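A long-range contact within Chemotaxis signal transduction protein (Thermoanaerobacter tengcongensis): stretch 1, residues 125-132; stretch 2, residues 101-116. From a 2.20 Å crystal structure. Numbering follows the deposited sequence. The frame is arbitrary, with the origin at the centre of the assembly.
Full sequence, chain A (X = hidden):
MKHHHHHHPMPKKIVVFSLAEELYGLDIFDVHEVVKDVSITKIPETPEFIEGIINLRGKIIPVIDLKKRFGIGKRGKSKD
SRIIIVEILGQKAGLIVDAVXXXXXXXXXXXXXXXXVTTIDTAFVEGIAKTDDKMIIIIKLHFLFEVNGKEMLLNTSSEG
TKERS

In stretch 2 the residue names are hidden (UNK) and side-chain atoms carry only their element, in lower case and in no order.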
# COMPACT_ATOMS: atom_id res chain seq x y z
N VAL A 125 5.91 -1.03 8.19
CA VAL A 125 6.95 -1.63 7.33
C VAL A 125 7.04 -3.13 7.55
O VAL A 125 7.24 -3.60 8.69
CB VAL A 125 8.34 -1.01 7.59
CG1 VAL A 125 9.45 -1.67 6.70
CG2 VAL A 125 8.30 0.49 7.40
N GLU A 126 6.87 -3.90 6.47
CA GLU A 126 7.04 -5.37 6.55
C GLU A 126 8.53 -5.73 6.44
O GLU A 126 9.06 -6.55 7.20
CB GLU A 126 6.24 -6.07 5.45
CG GLU A 126 6.56 -7.59 5.32
CD GLU A 126 5.71 -8.26 4.28
OE1 GLU A 126 4.46 -8.12 4.35
OE2 GLU A 126 6.28 -8.92 3.39
N GLY A 127 9.21 -5.13 5.47
CA GLY A 127 10.61 -5.42 5.26
C GLY A 127 11.14 -4.43 4.25
O GLY A 127 10.40 -3.62 3.71
N ILE A 128 12.45 -4.50 4.03
CA ILE A 128 13.09 -3.59 3.09
C ILE A 128 13.78 -4.41 2.01
O ILE A 128 14.64 -5.23 2.30
CB ILE A 128 14.12 -2.64 3.79
CG1 ILE A 128 13.56 -2.10 5.13
CG2 ILE A 128 14.65 -1.60 2.78
CD1 ILE A 128 13.70 -0.63 5.38
N ALA A 129 13.38 -4.17 0.78
CA ALA A 129 13.94 -4.78 -0.40
C ALA A 129 14.82 -3.75 -1.11
O ALA A 129 14.73 -2.54 -0.87
CB ALA A 129 12.82 -5.26 -1.32
N LYS A 130 15.70 -4.21 -1.98
CA LYS A 130 16.61 -3.26 -2.64
C LYS A 130 16.72 -3.51 -4.15
O LYS A 130 17.20 -4.57 -4.60
CB LYS A 130 17.98 -3.24 -1.94
CG LYS A 130 17.91 -2.94 -0.40
CD LYS A 130 19.22 -2.36 0.12
CE LYS A 130 20.44 -3.11 -0.48
NZ LYS A 130 21.75 -2.38 -0.36
N THR A 131 16.26 -2.54 -4.93
CA THR A 131 16.11 -2.72 -6.38
C THR A 131 16.76 -1.61 -7.18
O THR A 131 16.66 -0.44 -6.79
CB THR A 131 14.63 -2.79 -6.75
OG1 THR A 131 14.10 -4.05 -6.30
CG2 THR A 131 14.42 -2.62 -8.29
N ASP A 132 17.36 -1.97 -8.33
CA ASP A 132 18.28 -1.09 -9.03
C ASP A 132 19.32 -0.67 -8.00
O ASP A 132 19.99 -1.51 -7.38
CB ASP A 132 17.57 0.14 -9.61
CG ASP A 132 17.17 -0.02 -11.07
OD1 ASP A 132 18.02 -0.47 -11.87
OD2 ASP A 132 16.01 0.33 -11.40
N UNK A 101 4.56 1.90 -11.04
CA UNK A 101 5.69 1.95 -11.98
C UNK A 101 6.01 0.58 -12.62
O UNK A 101 6.00 0.43 -13.84
c UNK A 101 6.57 4.55 -9.67
n UNK A 101 6.39 5.90 -9.87
n UNK A 101 6.63 5.01 -11.81
c UNK A 101 6.91 2.55 -11.29
c UNK A 101 6.47 6.15 -11.17
c UNK A 101 6.72 3.98 -10.89
N UNK A 102 6.27 -0.42 -11.78
CA UNK A 102 6.70 -1.72 -12.27
C UNK A 102 6.24 -2.86 -11.39
O UNK A 102 5.67 -2.64 -10.31
o UNK A 102 11.05 -1.83 -12.58
o UNK A 102 11.20 -0.68 -10.73
c UNK A 102 10.54 -1.36 -11.54
c UNK A 102 9.06 -1.63 -11.23
c UNK A 102 8.23 -1.75 -12.46
N UNK A 103 6.47 -4.06 -11.89
CA UNK A 103 6.24 -5.30 -11.20
C UNK A 103 7.57 -6.06 -11.28
O UNK A 103 7.99 -6.49 -12.36
c UNK A 103 5.10 -6.16 -11.82
c UNK A 103 3.77 -5.40 -11.82
c UNK A 103 4.94 -7.47 -11.07
N UNK A 104 8.24 -6.19 -10.14
CA UNK A 104 9.54 -6.82 -10.13
C UNK A 104 9.62 -8.13 -9.33
O UNK A 104 9.03 -8.24 -8.27
c UNK A 104 10.39 -5.24 -8.32
c UNK A 104 10.87 -4.75 -10.74
c UNK A 104 11.54 -4.41 -7.88
c UNK A 104 10.67 -5.85 -9.68
N UNK A 105 10.36 -9.12 -9.88
CA UNK A 105 10.63 -10.37 -9.19
C UNK A 105 11.79 -10.18 -8.23
O UNK A 105 12.75 -9.47 -8.54
c UNK A 105 11.76 -10.37 -11.30
c UNK A 105 11.05 -11.30 -10.32
c UNK A 105 11.01 -9.06 -11.21
N UNK A 106 11.71 -10.79 -7.06
CA UNK A 106 12.79 -10.64 -6.09
C UNK A 106 12.92 -11.88 -5.25
O UNK A 106 11.93 -12.59 -4.99
c UNK A 106 12.63 -9.39 -5.16
c UNK A 106 12.51 -8.11 -5.99
c UNK A 106 11.44 -8.56 -3.10
c UNK A 106 11.41 -9.53 -4.26
N UNK A 107 14.13 -12.13 -4.78
CA UNK A 107 14.35 -13.18 -3.78
C UNK A 107 13.82 -12.70 -2.41
O UNK A 107 14.31 -11.72 -1.84
o UNK A 107 17.26 -15.24 -3.23
c UNK A 107 15.84 -13.47 -3.69
c UNK A 107 16.15 -14.74 -2.94
o UNK A 107 15.33 -15.25 -2.10
N UNK A 108 12.83 -13.40 -1.90
CA UNK A 108 12.24 -13.06 -0.61
C UNK A 108 13.29 -12.95 0.51
O UNK A 108 13.10 -12.22 1.49
c UNK A 108 9.71 -14.97 1.58
c UNK A 108 10.42 -13.77 1.00
o UNK A 108 10.16 -16.13 1.37
c UNK A 108 11.18 -14.09 -0.26
o UNK A 108 8.69 -14.73 2.25
N UNK A 109 14.41 -13.64 0.31
CA UNK A 109 15.52 -13.69 1.28
C UNK A 109 16.49 -12.53 1.18
O UNK A 109 17.43 -12.41 1.97
c UNK A 109 15.34 -16.23 1.33
c UNK A 109 16.26 -15.03 1.13
n UNK A 109 15.17 -17.05 0.26
o UNK A 109 14.79 -16.42 2.43
N UNK A 110 16.27 -11.67 0.20
CA UNK A 110 16.98 -10.41 0.11
C UNK A 110 16.22 -9.32 0.89
O UNK A 110 16.73 -8.21 1.06
o UNK A 110 15.86 -9.43 -1.80
c UNK A 110 17.09 -10.02 -1.37
N UNK A 111 15.01 -9.62 1.36
CA UNK A 111 14.21 -8.66 2.12
C UNK A 111 14.73 -8.59 3.58
O UNK A 111 14.72 -9.59 4.30
c UNK A 111 12.22 -8.89 0.58
c UNK A 111 11.88 -7.91 2.83
c UNK A 111 10.82 -9.46 0.38
c UNK A 111 12.68 -8.94 2.03
N UNK A 112 15.20 -7.41 3.98
CA UNK A 112 15.77 -7.20 5.30
C UNK A 112 14.74 -6.60 6.26
O UNK A 112 13.90 -5.80 5.84
c UNK A 112 19.24 -5.78 4.23
c UNK A 112 16.96 -6.25 5.23
o UNK A 112 20.24 -6.15 3.57
o UNK A 112 19.15 -4.64 4.79
c UNK A 112 18.08 -6.76 4.35
N UNK A 113 14.82 -6.97 7.56
CA UNK A 113 13.94 -6.38 8.56
C UNK A 113 14.29 -4.91 8.65
O UNK A 113 15.45 -4.57 8.43
c UNK A 113 15.79 -7.55 9.61
c UNK A 113 14.34 -7.12 9.85
c UNK A 113 15.78 -7.93 8.15
N UNK A 114 13.32 -4.02 8.95
CA UNK A 114 13.73 -2.62 9.02
C UNK A 114 14.59 -2.35 10.27
O UNK A 114 14.42 -3.03 11.27
c UNK A 114 12.39 -1.89 9.15
c UNK A 114 11.49 -2.88 9.84
c UNK A 114 11.89 -4.21 9.27
N UNK A 115 15.47 -1.34 10.21
CA UNK A 115 16.09 -0.93 11.48
C UNK A 115 14.97 -0.33 12.38
O UNK A 115 13.88 -0.08 11.88
c UNK A 115 17.10 0.14 11.07
c UNK A 115 16.64 0.63 9.73
c UNK A 115 15.92 -0.52 9.07
N UNK A 116 15.26 -0.10 13.68
CA UNK A 116 14.26 0.41 14.63
C UNK A 116 13.56 1.68 14.17
O UNK A 116 12.35 1.83 14.37
c UNK A 116 16.22 -0.30 15.79
c UNK A 116 16.57 -0.31 14.34
c UNK A 116 15.09 0.68 15.89

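Position 101 has one carbon leading to a five-membered ring of three carbons and two nitrogens. It is out of reach of stretch 1. It is His101.

Position 102 has three carbons, the third carrying two oxygens. One oxygen approaches the methyl of Thr131. It is Glu102. OE2 of Glu102 lies 4.5 Å from Thr131 CG2.

Position 103 has one carbon carrying two more and does not reach stretch 1. It is Val103.

Position 104 has four carbons, forked at the first, with one arm two carbons long. The end of that arm comes close to the hydroxyl of Thr131. It is Ile104. CD1 of Ile104 lies 3.0 Å from Thr131 OG1, a tight approach of carbon to oxygen.

Position 105 has three carbons closing a ring onto the backbone N, and no contact. It is Pro105.

Position 106 has four carbons with the same fork as Ile104. The tip of its long arm packs against Ala129. It is Ile106, with CD1 4.0 Å from Ala129 CB.

Position 107 has two carbons, the second carrying two oxygens. It does not reach stretch 1. It is Asp107.

Position 108 has three carbons ending in two oxygens, also out of reach. It is Glu108.

Position 109 has two carbons, the second carrying one oxygen and one nitrogen. It does not touch stretch 1. It is Asn109. Its N and ND2 both donate to Asp107 OD1, each at 3.0 Å.

Position 110 has one carbon and one oxygen. This side chain does not touch stretch 1. It is Ser110. Its OG donates to Asp107 O at 2.8 Å.

Position 111 has four carbons, forked at the first, with one arm of two. Its short arm lies over Gly127. It is Ile111. CG2 of Ile111 is 3.7 Å from Gly127 CA. An ideal CB on Gly127 would lie 2.5 Å from Ile111 CG2, a clash.

Position 112 has three carbons, the third carrying two oxygens. Its backbone N and O pair with Ile128. It is Glu112.

Position 113 has three carbons closing a ring onto N. It points away and makes no contact. It is Pro113.

Position 114 has the same ring, packed on Val125 and Ile128. It is Pro114, with CB 3.8 Å from Val125 CG1.

Position 115, again this ring, touches the end of Ile128. It is Pro115, with CD 4.3 Å from Ile128 CD1.

Position 116 has the ring too, out of reach. It is Pro116.

The contact centres on a single antiparallel bridge. Glu112 N donates to Ile128 O at 2.8 Å, and Ile128 N donates to Glu112 O at 2.7 Å. Apolar packing supports it: Pro114 meets Val125 and Ile128, while Ile106 and Ile111 meet Ala129. The strands 127-131 and 101-106 run at 104°, so they cross rather than pair.

Stretch 2 101-116: HEVIPIDENSIEPPPP
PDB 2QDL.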